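Local coordinates for protein 3-hydroxy-3-methylglutaryl-CoA lyase (Acinetobacter baumannii, PDB 6NDS) that belongs to the HMGL-like family of TIM-barrel proteins and binds a zinc ion and coenzyme A, at residues E261-V264 / N265-E269; A280-Q283 / L284-L288; G71-V74 / F75-I78. One frame throughout, in Å; residues are numbered along the deposited sequence.

Contact 1: E261-V264 / N265-E269; sequences EDLV and NMCEE
Leu-263 and Met-266 both hold CG anti to the backbone N (chi1 167° and 178°), and the Met-266 chain runs straight to SD before bending at chi3 (77°), which turns its methyl back along the helix. CE then lies 4.0 Å from Leu-263 CD1, the two side chains crossing at a slant. The same CD1 has Cys-267 SG 4.2 Å away, so one leucine methyl meets both the i+3 and the i+4 side chain. Cys-267 differs, its SG anti to the carbonyl carbon and beside the backbone N, which leans the sulfur back toward the preceding turn. The backbone beneath keeps the regular i to i+4 pattern, from Asn-265 N to Glu-261 O at 2.9 Å through Glu-268 N to Val-264 O at 2.8 Å. Asp-262 O does double duty: Met-266 N donates to it at 3.0 Å, and a water donates to it at 2.9 Å while accepting from Asn-265 ND2, so the water joins the amide side chain to the preceding turn. The carboxylates turn elsewhere: Asp-262 receives the backbone N-H groups of Gln-299 and Leu-300, Glu-261 binds Ser-298, Ser-285 and Gly-243, and Glu-268 forms a salt bridge with Arg-305. Leu-263 and Met-266 rest on Leu-224 and Val-227 of helix 223-232, while Met-266 also packs on Leu-222 of the second subunit. This is the pattern of a largely buried alpha-helix of the outer layer of a TIM barrel, packed between helices 223-232 and 278-285 and touching the second subunit.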
# COMPACT_ATOMS: atom_id res chain seq x y z
N GLU A 261 9.62 0.56 7.75
CA GLU A 261 9.98 -0.85 7.61
C GLU A 261 9.28 -1.49 6.41
O GLU A 261 9.82 -2.41 5.81
CB GLU A 261 9.71 -1.61 8.91
CG GLU A 261 8.27 -1.60 9.38
CD GLU A 261 7.93 -0.46 10.35
OE1 GLU A 261 8.63 0.57 10.38
OE2 GLU A 261 6.92 -0.61 11.05
N ASP A 262 8.10 -1.00 6.03
CA ASP A 262 7.48 -1.49 4.80
C ASP A 262 8.28 -1.05 3.57
O ASP A 262 8.44 -1.82 2.62
CB ASP A 262 6.02 -1.03 4.70
CG ASP A 262 5.12 -1.60 5.81
OD1 ASP A 262 5.61 -2.39 6.64
OD2 ASP A 262 3.91 -1.26 5.85
N LEU A 263 8.79 0.19 3.57
CA LEU A 263 9.66 0.65 2.48
C LEU A 263 10.94 -0.17 2.40
O LEU A 263 11.34 -0.62 1.32
CB LEU A 263 9.98 2.13 2.66
CG LEU A 263 11.11 2.69 1.79
CD1 LEU A 263 10.72 2.61 0.32
CD2 LEU A 263 11.41 4.15 2.19
N VAL A 264 11.60 -0.37 3.54
CA VAL A 264 12.86 -1.12 3.54
C VAL A 264 12.61 -2.57 3.14
O VAL A 264 13.41 -3.16 2.41
CB VAL A 264 13.56 -1.01 4.90
CG1 VAL A 264 14.85 -1.89 4.93
CG2 VAL A 264 13.92 0.45 5.20
N ASN A 265 11.49 -3.16 3.57
CA ASN A 265 11.19 -4.53 3.13
C ASN A 265 10.99 -4.59 1.62
O ASN A 265 11.47 -5.52 0.96
CB ASN A 265 9.94 -5.06 3.84
CG ASN A 265 9.59 -6.47 3.40
OD1 ASN A 265 10.27 -7.44 3.76
ND2 ASN A 265 8.53 -6.60 2.59
N MET A 266 10.29 -3.61 1.05
CA MET A 266 10.12 -3.57 -0.40
C MET A 266 11.47 -3.57 -1.11
O MET A 266 11.70 -4.34 -2.06
CB MET A 266 9.31 -2.34 -0.80
CG MET A 266 9.14 -2.25 -2.32
SD MET A 266 8.06 -0.93 -2.90
CE MET A 266 9.12 0.51 -2.72
N CYS A 267 12.38 -2.69 -0.67
CA CYS A 267 13.72 -2.63 -1.25
C CYS A 267 14.46 -3.94 -1.08
O CYS A 267 15.10 -4.43 -2.02
CB CYS A 267 14.52 -1.51 -0.59
SG CYS A 267 13.93 0.15 -0.97
N GLU A 268 14.40 -4.52 0.13
CA GLU A 268 15.14 -5.75 0.41
C GLU A 268 14.65 -6.90 -0.47
O GLU A 268 15.46 -7.68 -0.99
CB GLU A 268 15.02 -6.07 1.91
CG GLU A 268 15.90 -7.21 2.37
CD GLU A 268 16.54 -6.98 3.73
OE1 GLU A 268 16.80 -5.81 4.12
OE2 GLU A 268 16.82 -7.99 4.40
N GLU A 269 13.34 -7.01 -0.68
CA GLU A 269 12.80 -8.08 -1.50
C GLU A 269 13.08 -7.87 -2.99
O GLU A 269 13.30 -8.85 -3.72
CB GLU A 269 11.29 -8.21 -1.26
CG GLU A 269 10.97 -8.74 0.13
CD GLU A 269 11.57 -10.12 0.36
OE1 GLU A 269 11.22 -11.06 -0.38
OE2 GLU A 269 12.43 -10.26 1.27
O HOH W 1 7.00 -4.21 1.92

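Contact 2: A280-Q283 / L284-L288; sequences ALIQ and LSRTL
Ile-282 and Arg-286, one helical turn apart, lie side by side and point the same way. The CG2 branch of Ile-282, set opposite the backbone N, comes over one face of the Arg-286 guanidinium, 3.6 Å above its plane and displaced toward the rim; its distance to CZ is 3.7 Å. Arg-286 starts with CG beside its own backbone N (chi1 -71°) and then stays extended as far as NE, bringing the flat group level with the isoleucine methyl. On the way, Arg-286 CG passes 3.3 Å from Ile-282 O. The guanidinium is also held by NE, which donates to Ala-301 O. Leu-284 leans on Gln-45 and Leu-46 of helix 36-46. Arg-286 N donates to Ile-282 O at 3.0 Å, with a weak second bond to Gln-283 O. Just beyond, Thr-287 OG1 lies between its backbone N and carbonyl carbon (chi1 74°), whence it donates in the carbonyl plane to Leu-284 O at 2.7 Å. Thr-287 N gives that oxygen a second bond, while CG2 rests 3.5 Å from Gln-283 O. Such shortening of backbone bonds from i+4 to i+3, leading into the type I turn Ser-285 to Leu-288, is characteristic of a helix C-terminus.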
# COMPACT_ATOMS: atom_id res chain seq x y z
N ALA A 280 16.21 -5.25 12.81
CA ALA A 280 16.23 -4.41 14.00
C ALA A 280 15.15 -3.34 13.94
O ALA A 280 14.59 -2.97 14.98
CB ALA A 280 17.60 -3.77 14.17
N LEU A 281 14.86 -2.84 12.75
CA LEU A 281 13.86 -1.79 12.61
C LEU A 281 12.46 -2.33 12.90
O LEU A 281 11.65 -1.65 13.55
CB LEU A 281 13.93 -1.20 11.21
CG LEU A 281 13.11 0.07 11.01
CD1 LEU A 281 13.77 1.24 11.75
CD2 LEU A 281 12.98 0.34 9.51
N ILE A 282 12.16 -3.54 12.43
CA ILE A 282 10.87 -4.16 12.75
C ILE A 282 10.73 -4.33 14.26
O ILE A 282 9.66 -4.06 14.84
CB ILE A 282 10.72 -5.50 12.01
CG1 ILE A 282 10.54 -5.27 10.51
CG2 ILE A 282 9.54 -6.31 12.59
CD1 ILE A 282 10.71 -6.54 9.67
N GLN A 283 11.80 -4.78 14.92
CA GLN A 283 11.73 -4.96 16.37
C GLN A 283 11.46 -3.64 17.06
O GLN A 283 10.65 -3.56 18.00
CB GLN A 283 13.02 -5.60 16.89
CG GLN A 283 12.98 -5.90 18.38
CD GLN A 283 14.33 -6.33 18.93
OE1 GLN A 283 15.38 -5.90 18.43
NE2 GLN A 283 14.31 -7.16 19.96
N LEU A 284 12.11 -2.56 16.60
CA LEU A 284 11.86 -1.25 17.19
C LEU A 284 10.43 -0.79 16.94
O LEU A 284 9.77 -0.27 17.85
CB LEU A 284 12.86 -0.22 16.62
CG LEU A 284 12.66 1.20 17.18
CD1 LEU A 284 12.90 1.29 18.68
CD2 LEU A 284 13.54 2.20 16.42
N SER A 285 9.93 -0.98 15.72
CA SER A 285 8.56 -0.58 15.42
C SER A 285 7.56 -1.30 16.31
O SER A 285 6.55 -0.72 16.73
CB SER A 285 8.24 -0.85 13.95
OG SER A 285 6.91 -0.45 13.67
N ARG A 286 7.83 -2.56 16.64
CA ARG A 286 6.91 -3.31 17.48
C ARG A 286 6.86 -2.80 18.92
O ARG A 286 5.97 -3.21 19.67
CB ARG A 286 7.26 -4.80 17.43
CG ARG A 286 6.90 -5.42 16.07
CD ARG A 286 7.45 -6.84 15.88
NE ARG A 286 6.78 -7.53 14.78
CZ ARG A 286 7.18 -8.68 14.25
NH1 ARG A 286 8.27 -9.28 14.71
NH2 ARG A 286 6.49 -9.22 13.25
N THR A 287 7.78 -1.90 19.33
CA THR A 287 7.67 -1.27 20.64
C THR A 287 6.75 -0.06 20.63
O THR A 287 6.46 0.47 21.70
CB THR A 287 9.06 -0.83 21.16
OG1 THR A 287 9.52 0.32 20.44
CG2 THR A 287 10.06 -1.97 21.02
N LEU A 288 6.28 0.38 19.45
CA LEU A 288 5.46 1.60 19.41
C LEU A 288 4.10 1.47 20.10
O LEU A 288 3.68 2.41 20.79
CB LEU A 288 5.27 2.07 17.97
CG LEU A 288 6.50 2.67 17.29
CD1 LEU A 288 6.18 2.95 15.82
CD2 LEU A 288 6.93 3.96 18.00

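Contact 3: G71-V74 / F75-I78; sequences GEEV and FTGI. With EDO (1,2-ethanediol), chain G.
Phe-75 lays its ring edge against the carbonyl of Gly-71, with CD2 3.2 Å from Gly-71 O and the oxygen in the plane of the ring. The same oxygen accepts the backbone N-H of Phe-75 at 2.9 Å in a nearly straight bond (171°). On this buried side the ring also meets Phe-59, their planes at about 50°, and touches Ala-102 and Ala-104. Val-74 and Ile-78 complete the packed part: Val-74 CG1 and Ile-78 CG2 are 4.2 Å apart, and both residues lean on Ile-43 of helix 36-46. Ile-78 has CG1 between its backbone N and carbonyl carbon (chi1 54°), which puts both CG branches near Val-74 O.

The other side is polar and looser. Thr-76 OG1, turned beside its own backbone N, donates to Glu-72 O at 2.9 Å from above the carbonyl plane, while Thr-76 N reaches the same oxygen from the opposite face. A water links Thr-76 OG1 to Glu-73 OE1, donating to both. The Glu-73 carboxylate lies forward along the helix, toward the threonine, yet OE1 comes no nearer than 4.1 Å to Thr-76 CB.

At the helix end Gly-77 N bonds Glu-73 O and, weakly, Val-74 O, and Ile-78 N donates to Val-74 O at 3.1 Å as the chain leaves the helical conformation. A 1,2-ethanediol, probably from the crystallisation liquor, donates through O1 to Thr-76 O at 2.9 Å and weakly through O2 to Ile-78 O. The chemistry thus implies a two-sided helix in the crossover between strands 53-58 and 85-90: aromatic and aliphatic groups fix its inner side, whereas hydroxyl, carboxylate and water complete the outer one, and Thr-76 O, near the end of the helix, accepts a hydroxyl of the diol.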
# COMPACT_ATOMS: atom_id res chain seq x y z
N GLY A 71 11.53 20.76 21.32
CA GLY A 71 12.56 20.49 20.32
C GLY A 71 13.96 20.84 20.79
O GLY A 71 14.92 20.10 20.51
N GLU A 72 14.12 21.96 21.50
CA GLU A 72 15.46 22.33 21.95
C GLU A 72 16.04 21.27 22.87
O GLU A 72 17.20 20.88 22.73
CB GLU A 72 15.44 23.69 22.65
CG GLU A 72 16.81 24.07 23.19
CD GLU A 72 17.05 25.56 23.15
OE1 GLU A 72 16.06 26.32 23.03
OE2 GLU A 72 18.23 25.98 23.22
N GLU A 73 15.24 20.78 23.82
CA GLU A 73 15.77 19.79 24.76
C GLU A 73 16.01 18.45 24.06
O GLU A 73 16.96 17.75 24.39
CB GLU A 73 14.84 19.64 25.96
CG GLU A 73 15.32 18.64 27.03
CD GLU A 73 16.69 18.98 27.62
OE1 GLU A 73 17.11 20.16 27.56
OE2 GLU A 73 17.34 18.07 28.16
N VAL A 74 15.17 18.11 23.08
CA VAL A 74 15.42 16.87 22.34
C VAL A 74 16.76 16.95 21.61
O VAL A 74 17.59 16.03 21.69
CB VAL A 74 14.26 16.59 21.37
CG1 VAL A 74 14.63 15.44 20.46
CG2 VAL A 74 12.99 16.26 22.16
N PHE A 75 16.99 18.06 20.89
CA PHE A 75 18.24 18.20 20.15
C PHE A 75 19.44 18.28 21.08
O PHE A 75 20.53 17.83 20.72
CB PHE A 75 18.20 19.44 19.24
CG PHE A 75 17.58 19.18 17.89
CD1 PHE A 75 18.38 18.97 16.77
CD2 PHE A 75 16.21 19.14 17.74
CE1 PHE A 75 17.81 18.72 15.52
CE2 PHE A 75 15.63 18.90 16.49
CZ PHE A 75 16.43 18.69 15.38
N THR A 76 19.24 18.84 22.29
CA THR A 76 20.30 18.90 23.30
C THR A 76 20.66 17.52 23.82
O THR A 76 21.84 17.23 24.07
CB THR A 76 19.82 19.78 24.47
OG1 THR A 76 19.75 21.14 24.05
CG2 THR A 76 20.77 19.67 25.69
N GLY A 77 19.66 16.66 23.97
CA GLY A 77 19.79 15.43 24.73
C GLY A 77 20.18 14.20 23.95
O GLY A 77 20.70 13.25 24.54
N ILE A 78 19.96 14.19 22.63
CA ILE A 78 20.22 12.98 21.85
C ILE A 78 21.72 12.73 21.73
O ILE A 78 22.54 13.65 21.82
CB ILE A 78 19.56 13.06 20.45
CG1 ILE A 78 20.00 14.34 19.72
CG2 ILE A 78 18.03 12.98 20.58
CD1 ILE A 78 19.56 14.35 18.23
C1 EDO G . 24.08 14.49 25.72
O1 EDO G . 24.09 15.60 24.81
C2 EDO G . 24.14 13.21 24.91
O2 EDO G . 25.21 13.29 23.96
O HOH W 2 18.25 22.34 26.32

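In the fold
Contact 1 is largely buried, whereas contacts 2 and 3 each combine a buried side with an exposed one. Contacts 1 and 2 lie on successive helices, 260-270 and 278-285, and touch directly through Glu-261, on which Leu-281 and Ile-282 pack. Contact 3 stands apart on helix 71-77, its nearest atoms about 19 Å from contact 1 and about 12 Å from contact 2. Contact 1, which runs along nearly the whole of its helix, pairs sulfur with aliphatic carbon and alone reaches the second subunit. Contacts 2 and 3 include helix ends, where a threonine hydroxyl binds a backbone carbonyl in each; helix 36-46 packs against both.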